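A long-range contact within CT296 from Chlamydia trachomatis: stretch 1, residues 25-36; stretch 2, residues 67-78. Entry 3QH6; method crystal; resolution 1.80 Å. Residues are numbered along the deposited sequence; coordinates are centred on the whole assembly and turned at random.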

ATOM      1  N   GLY A  25      -5.729   7.523  -6.481  1.00 27.24           N
ATOM      2  CA  GLY A  25      -4.535   7.928  -7.220  1.00 34.58           C
ATOM      3  C   GLY A  25      -3.285   8.099  -6.366  1.00 27.49           C
ATOM      4  O   GLY A  25      -2.504   9.029  -6.560  1.00 28.99           O
ATOM      5  N   LEU A  26      -3.086   7.201  -5.414  1.00 25.66           N
ATOM      6  CA  LEU A  26      -1.929   7.274  -4.526  1.00 31.18           C
ATOM      7  C   LEU A  26      -0.633   7.020  -5.299  1.00 38.05           C
ATOM      8  O   LEU A  26       0.365   7.703  -5.091  1.00 41.01           O
ATOM      9  CB  LEU A  26      -2.086   6.261  -3.386  1.00 23.80           C
ATOM     10  CG  LEU A  26      -1.029   6.250  -2.272  1.00 31.15           C
ATOM     11  CD1 LEU A  26      -0.930   7.611  -1.605  1.00 31.96           C
ATOM     12  CD2 LEU A  26      -1.365   5.184  -1.236  1.00 27.82           C
ATOM     13  N   ALA A  27      -0.665   6.033  -6.193  1.00 25.76           N
ATOM     14  CA  ALA A  27       0.502   5.617  -6.956  1.00 20.64           C
ATOM     15  C   ALA A  27       0.147   5.652  -8.446  1.00 28.59           C
ATOM     16  O   ALA A  27      -0.999   5.362  -8.793  1.00 29.61           O
ATOM     17  CB  ALA A  27       0.911   4.220  -6.542  1.00 20.03           C
ATOM     18  N   PRO A  28       1.120   6.008  -9.320  1.00 28.43           N
ATOM     19  CA  PRO A  28       0.862   6.091 -10.763  1.00 37.95           C
ATOM     20  C   PRO A  28       0.337   4.772 -11.289  1.00 36.64           C
ATOM     21  O   PRO A  28       0.918   3.727 -11.022  1.00 31.61           O
ATOM     22  CB  PRO A  28       2.243   6.379 -11.360  1.00 40.10           C
ATOM     23  CG  PRO A  28       3.044   6.967 -10.250  1.00 32.90           C
ATOM     24  CD  PRO A  28       2.538   6.271  -9.010  1.00 22.58           C
ATOM     25  N   VAL A  29      -0.752   4.828 -12.037  1.00 37.39           N
ATOM     26  CA  VAL A  29      -1.403   3.617 -12.518  1.00 37.31           C
ATOM     27  C   VAL A  29      -0.499   2.761 -13.406  1.00 39.63           C
ATOM     28  O   VAL A  29      -0.607   1.538 -13.392  1.00 43.60           O
ATOM     29  CB  VAL A  29      -2.710   3.968 -13.258  1.00 40.42           C
ATOM     30  CG1 VAL A  29      -3.166   2.801 -14.150  1.00 37.55           C
ATOM     31  CG2 VAL A  29      -3.782   4.370 -12.252  1.00 36.21           C
ATOM     32  N   SER A  30       0.394   3.397 -14.173  1.00 40.76           N
ATOM     33  CA  SER A  30       1.294   2.679 -15.079  1.00 34.95           C
ATOM     34  C   SER A  30       2.375   1.907 -14.331  1.00 37.56           C
ATOM     35  O   SER A  30       2.746   0.806 -14.722  1.00 35.31           O
ATOM     36  CB  SER A  30       1.942   3.649 -16.071  1.00 44.71           C
ATOM     37  OG  SER A  30       2.417   4.809 -15.406  1.00 60.89           O
ATOM     38  N   ASP A  31       2.886   2.491 -13.254  1.00 39.56           N
ATOM     39  CA  ASP A  31       3.801   1.775 -12.375  1.00 31.87           C
ATOM     40  C   ASP A  31       3.129   0.574 -11.704  1.00 28.03           C
ATOM     41  O   ASP A  31       3.763  -0.464 -11.535  1.00 28.42           O
ATOM     42  CB  ASP A  31       4.362   2.705 -11.298  1.00 33.08           C
ATOM     43  CG  ASP A  31       5.326   3.734 -11.871  1.00 49.91           C
ATOM     44  OD1 ASP A  31       5.859   3.495 -12.986  1.00 50.62           O
ATOM     45  OD2 ASP A  31       5.547   4.772 -11.206  1.00 51.56           O
ATOM     46  N   CYS A  32       1.866   0.709 -11.321  1.00 22.78           N
ATOM     47  CA  CYS A  32       1.162  -0.439 -10.723  1.00 32.15           C
ATOM     48  C   CYS A  32       0.954  -1.604 -11.693  1.00 32.80           C
ATOM     49  O   CYS A  32       1.227  -2.744 -11.345  1.00 26.79           O
ATOM     50  CB  CYS A  32      -0.171  -0.029 -10.109  1.00 29.98           C
ATOM     51  SG  CYS A  32       0.045   1.100  -8.759  1.00 28.13           S
ATOM     52  N   LYS A  33       0.465  -1.330 -12.899  1.00 33.68           N
ATOM     53  CA  LYS A  33       0.278  -2.381 -13.912  1.00 35.87           C
ATOM     54  C   LYS A  33       1.588  -3.064 -14.325  1.00 29.31           C
ATOM     55  O   LYS A  33       1.612  -4.272 -14.577  1.00 38.16           O
ATOM     56  CB  LYS A  33      -0.369  -1.800 -15.176  1.00 48.33           C
ATOM     57  CG  LYS A  33      -1.655  -1.032 -14.937  1.00 60.16           C
ATOM     58  CD  LYS A  33      -2.769  -1.919 -14.399  1.00 68.24           C
ATOM     59  CE  LYS A  33      -4.113  -1.215 -14.499  1.00 68.24           C
ATOM     60  NZ  LYS A  33      -4.515  -1.007 -15.908  1.00 67.51           N
ATOM     61  N   GLN A  34       2.671  -2.296 -14.422  1.00 30.78           N
ATOM     62  CA  GLN A  34       3.966  -2.868 -14.758  1.00 37.33           C
ATOM     63  C   GLN A  34       4.393  -3.861 -13.677  1.00 33.25           C
ATOM     64  O   GLN A  34       4.758  -4.985 -13.981  1.00 37.62           O
ATOM     65  CB  GLN A  34       5.030  -1.775 -14.961  1.00 42.99           C
ATOM     66  N   LEU A  35       4.322  -3.452 -12.413  1.00 38.76           N
ATOM     67  CA  LEU A  35       4.589  -4.355 -11.284  1.00 27.98           C
ATOM     68  C   LEU A  35       3.719  -5.628 -11.348  1.00 30.26           C
ATOM     69  O   LEU A  35       4.223  -6.737 -11.243  1.00 29.65           O
ATOM     70  CB  LEU A  35       4.328  -3.622  -9.950  1.00 26.51           C
ATOM     71  CG  LEU A  35       4.660  -4.388  -8.664  1.00 23.39           C
ATOM     72  CD1 LEU A  35       6.124  -4.798  -8.658  1.00 32.89           C
ATOM     73  CD2 LEU A  35       4.355  -3.596  -7.415  1.00 28.02           C
ATOM     74  N   GLU A  36       2.412  -5.464 -11.528  1.00 28.09           N
ATOM     75  CA  GLU A  36       1.530  -6.609 -11.624  1.00 25.75           C
ATOM     76  C   GLU A  36       1.928  -7.580 -12.761  1.00 35.85           C
ATOM     77  O   GLU A  36       1.832  -8.809 -12.603  1.00 32.41           O
ATOM     78  CB  GLU A  36       0.071  -6.181 -11.792  1.00 24.51           C
ATOM     79  CG  GLU A  36      -0.844  -7.382 -11.491  1.00 27.51           C
ATOM     80  CD  GLU A  36      -2.267  -7.218 -11.974  1.00 38.61           C
ATOM     81  OE1 GLU A  36      -3.183  -7.543 -11.172  1.00 31.67           O
ATOM     82  OE2 GLU A  36      -2.459  -6.786 -13.148  1.00 42.56           O
ATOM     83  N   GLY A  67      10.570  -3.222  -8.487  1.00 22.16           N
ATOM     84  CA  GLY A  67       9.414  -2.347  -8.627  1.00 25.97           C
ATOM     85  C   GLY A  67       8.698  -2.059  -7.314  1.00 21.32           C
ATOM     86  O   GLY A  67       8.072  -1.008  -7.188  1.00 21.36           O
ATOM     87  N   VAL A  68       8.798  -2.957  -6.336  1.00 22.40           N
ATOM     88  CA  VAL A  68       8.102  -2.724  -5.077  1.00 30.80           C
ATOM     89  C   VAL A  68       8.762  -1.593  -4.339  1.00 24.70           C
ATOM     90  O   VAL A  68       8.115  -0.632  -4.004  1.00 19.96           O
ATOM     91  CB  VAL A  68       8.080  -3.954  -4.152  1.00 26.50           C
ATOM     92  CG1 VAL A  68       7.294  -3.597  -2.862  1.00 21.53           C
ATOM     93  CG2 VAL A  68       7.474  -5.128  -4.880  1.00 24.21           C
ATOM     94  N   GLN A  69      10.066  -1.682  -4.087  1.00 20.93           N
ATOM     95  CA  GLN A  69      10.679  -0.610  -3.320  1.00 20.09           C
ATOM     96  C   GLN A  69      10.680   0.646  -4.153  1.00 18.44           C
ATOM     97  O   GLN A  69      10.729   1.715  -3.616  1.00 19.53           O
ATOM     98  CB  GLN A  69      12.116  -0.944  -2.871  1.00 24.80           C
ATOM     99  CG  GLN A  69      12.206  -1.897  -1.657  1.00 28.69           C
ATOM    100  CD  GLN A  69      12.004  -1.198  -0.295  1.00 26.57           C
ATOM    101  OE1 GLN A  69      11.273  -0.203  -0.170  1.00 31.93           O
ATOM    102  NE2 GLN A  69      12.632  -1.751   0.737  1.00 24.92           N
ATOM    103  N   MET A  70      10.708   0.522  -5.473  1.00 16.61           N
ATOM    104  CA  MET A  70      10.719   1.735  -6.318  1.00 17.02           C
ATOM    105  C   MET A  70       9.424   2.513  -6.143  1.00 22.87           C
ATOM    106  O   MET A  70       9.439   3.731  -6.037  1.00 24.39           O
ATOM    107  CB  MET A  70      10.945   1.392  -7.775  1.00 21.84           C
ATOM    108  CG  MET A  70      12.416   1.131  -8.077  1.00 24.93           C
ATOM    109  SD  MET A  70      12.583   0.462  -9.724  1.00 28.62           S
ATOM    110  CE  MET A  70      12.132   1.928 -10.691  1.00 30.70           C
ATOM    111  N   ILE A  71       8.307   1.799  -6.081  1.00 23.11           N
ATOM    112  CA  ILE A  71       7.025   2.461  -5.818  1.00 15.08           C
ATOM    113  C   ILE A  71       7.019   3.046  -4.410  1.00 16.43           C
ATOM    114  O   ILE A  71       6.584   4.169  -4.197  1.00 18.87           O
ATOM    115  CB  ILE A  71       5.855   1.509  -6.012  1.00 27.59           C
ATOM    116  CG1 ILE A  71       5.650   1.260  -7.511  1.00 27.40           C
ATOM    117  CG2 ILE A  71       4.574   2.111  -5.381  1.00 35.36           C
ATOM    118  CD1 ILE A  71       4.383   0.508  -7.854  1.00 29.15           C
ATOM    119  N   VAL A  72       7.512   2.282  -3.442  1.00 16.30           N
ATOM    120  CA  VAL A  72       7.499   2.753  -2.045  1.00 17.04           C
ATOM    121  C   VAL A  72       8.284   4.057  -1.970  1.00 20.17           C
ATOM    122  O   VAL A  72       7.832   5.057  -1.401  1.00 18.01           O
ATOM    123  CB  VAL A  72       8.151   1.702  -1.101  1.00 16.50           C
ATOM    124  CG1 VAL A  72       8.480   2.329   0.249  1.00 18.20           C
ATOM    125  CG2 VAL A  72       7.258   0.498  -0.965  1.00 21.02           C
ATOM    126  N   LYS A  73       9.462   4.057  -2.580  1.00 18.16           N
ATOM    127  CA  LYS A  73      10.360   5.209  -2.481  1.00 17.25           C
ATOM    128  C   LYS A  73       9.930   6.401  -3.349  1.00 20.81           C
ATOM    129  O   LYS A  73      10.072   7.545  -2.943  1.00 17.63           O
ATOM    130  CB  LYS A  73      11.766   4.798  -2.914  1.00 21.46           C
ATOM    131  CG  LYS A  73      12.406   3.717  -2.022  1.00 36.79           C
ATOM    132  CD  LYS A  73      12.689   4.267  -0.641  1.00 41.56           C
ATOM    133  CE  LYS A  73      13.728   3.437   0.079  1.00 54.73           C
ATOM    134  NZ  LYS A  73      13.134   2.226   0.673  1.00 59.42           N
ATOM    135  N   ARG A  74       9.465   6.136  -4.554  1.00 17.55           N
ATOM    136  CA  ARG A  74       9.169   7.235  -5.469  1.00 16.62           C
ATOM    137  C   ARG A  74       7.813   7.836  -5.180  1.00 23.16           C
ATOM    138  O   ARG A  74       7.551   8.977  -5.560  1.00 20.51           O
ATOM    139  CB  ARG A  74       9.235   6.782  -6.925  1.00 18.59           C
ATOM    140  CG  ARG A  74      10.626   6.267  -7.344  1.00 23.40           C
ATOM    141  CD  ARG A  74      10.594   5.690  -8.751  1.00 23.48           C
ATOM    142  NE  ARG A  74      10.319   6.741  -9.738  1.00 20.99           N
ATOM    143  CZ  ARG A  74       9.740   6.542 -10.910  1.00 32.55           C
ATOM    144  NH1 ARG A  74       9.320   5.334 -11.240  1.00 26.80           N
ATOM    145  NH2 ARG A  74       9.579   7.564 -11.753  1.00 31.06           N
ATOM    146  N   VAL A  75       6.944   7.081  -4.521  1.00 15.31           N
ATOM    147  CA  VAL A  75       5.654   7.649  -4.097  1.00 21.57           C
ATOM    148  C   VAL A  75       5.766   8.139  -2.643  1.00 27.39           C
ATOM    149  O   VAL A  75       4.875   8.806  -2.147  1.00 25.09           O
ATOM    150  CB  VAL A  75       4.514   6.634  -4.303  1.00 24.37           C
ATOM    151  CG1 VAL A  75       3.178   7.222  -3.897  1.00 27.76           C
ATOM    152  CG2 VAL A  75       4.481   6.229  -5.785  1.00 24.93           C
ATOM    153  N   ARG A  76       6.893   7.833  -1.991  1.00 16.36           N
ATOM    154  CA  ARG A  76       7.170   8.254  -0.601  1.00 22.92           C
ATOM    155  C   ARG A  76       6.196   7.653   0.409  1.00 26.91           C
ATOM    156  O   ARG A  76       5.893   8.272   1.438  1.00 19.11           O
ATOM    157  CB  ARG A  76       7.193   9.786  -0.457  1.00 16.89           C
ATOM    158  CG  ARG A  76       8.094  10.454  -1.479  1.00 20.88           C
ATOM    159  CD  ARG A  76       8.104  11.957  -1.312  1.00 22.91           C
ATOM    160  NE  ARG A  76       8.739  12.401  -0.080  1.00 28.26           N
ATOM    161  CZ  ARG A  76       8.094  12.791   1.024  1.00 38.88           C
ATOM    162  NH1 ARG A  76       6.767  12.785   1.077  1.00 30.33           N
ATOM    163  NH2 ARG A  76       8.787  13.196   2.089  1.00 22.39           N
ATOM    164  N   LEU A  77       5.727   6.444   0.124  1.00 19.43           N
ATOM    165  CA  LEU A  77       4.851   5.719   1.036  1.00 15.83           C
ATOM    166  C   LEU A  77       5.458   5.555   2.426  1.00 21.21           C
ATOM    167  O   LEU A  77       4.727   5.571   3.410  1.00 23.08           O
ATOM    168  CB  LEU A  77       4.533   4.316   0.496  1.00 22.29           C
ATOM    169  CG  LEU A  77       3.773   4.286  -0.826  1.00 20.67           C
ATOM    170  CD1 LEU A  77       3.383   2.862  -1.191  1.00 22.08           C
ATOM    171  CD2 LEU A  77       2.518   5.193  -0.746  1.00 27.21           C
ATOM    172  N   ASP A  78       6.778   5.395   2.527  1.00 17.16           N
ATOM    173  CA  ASP A  78       7.419   5.300   3.848  1.00 23.24           C
ATOM    174  C   ASP A  78       7.337   6.608   4.629  1.00 29.16           C
ATOM    175  O   ASP A  78       7.081   6.600   5.843  1.00 22.85           O
ATOM    176  CB  ASP A  78       8.886   4.820   3.783  1.00 31.68           C
ATOM    177  CG  ASP A  78       9.700   5.453   2.639  1.00 41.13           C
ATOM    178  OD1 ASP A  78       9.219   6.386   1.933  1.00 34.46           O
ATOM    179  OD2 ASP A  78      10.866   4.998   2.456  1.00 37.93           O
TER

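Two helices, 29-36 and 67-75, run nearly antiparallel, their N-to-C directions 162° apart and their axes 10.4 Å from each other at closest approach. The register is set at two places: Leu35 CA lies 5.9 Å from Gly67 CA, and at the other end, where the first helix has not yet begun, Ala27 CA lies 6.2 Å from Val75 CA. No hydrogen bond crosses between the stretches. Within each helix the usual i to i+4 bonds form, for example Leu35 N to Asp31 O (3.2 Å) and Ile71 N to Gly67 O (3.0 Å); between the stretches the contact is mostly apolar.

Spacing along the helices decides which residues take part. On the second, Gly67, Ile71, Arg74 and Val75 fall on one face, at intervals of one to four residues; on the first, Asp31 and Leu35 do the same, four apart.

Among the apolar pairs, Ile71 has the largest covered area of any residue here. Its m, t rotamer extends CD1 toward the first helix, 4.1 Å from Leu35 CD2 and 4.5 Å from Cys32 SG. Leu35 CD1 also lies 4.0 Å from Val68 CG2. The loop before the first helix supplies the partners of Val75: its CG2 is 3.8 Å from Pro28 CD and 4.2 Å from Ala27 CB. Ala27 CB, small and pointing toward the second stretch, also faces Ile71 CG2 at 4.4 Å. Beyond the helix end, Arg76 adopts positive phi and precedes the next helix. Leu77 and Leu26 both leave CA sideways, yet their ends close in, with Leu26 CD2 3.9 Å from Leu77 CD2.

Other side chains meet backbone atoms. Ile71 CD1 is 3.9 Å from Asp31 O, and Val75 CG1 comes within 3.1 Å of Leu26 O, a close carbon-to-oxygen approach. Leu35 CD1 lies 4.0 Å from Gly67 C. The absence of a side chain matters: an ideal CB on Gly67 would point toward the first stretch and sit a tight 3.1 Å from Leu35 CD1. Glycine thus leaves the leucine room to rest against bare backbone.

Charge appears once, in a more exposed part of the contact. Asp31 OD2 and Arg74 NH1 form a long salt bridge of 3.8 Å. The oxygen lies well out of the guanidinium plane and no N-H points at it, so the attraction is between charges alone. The rule to read here is apolar fit along the length of the contact, a glycine where Leu35 CD1 lies, and a loose electrostatic pairing alongside.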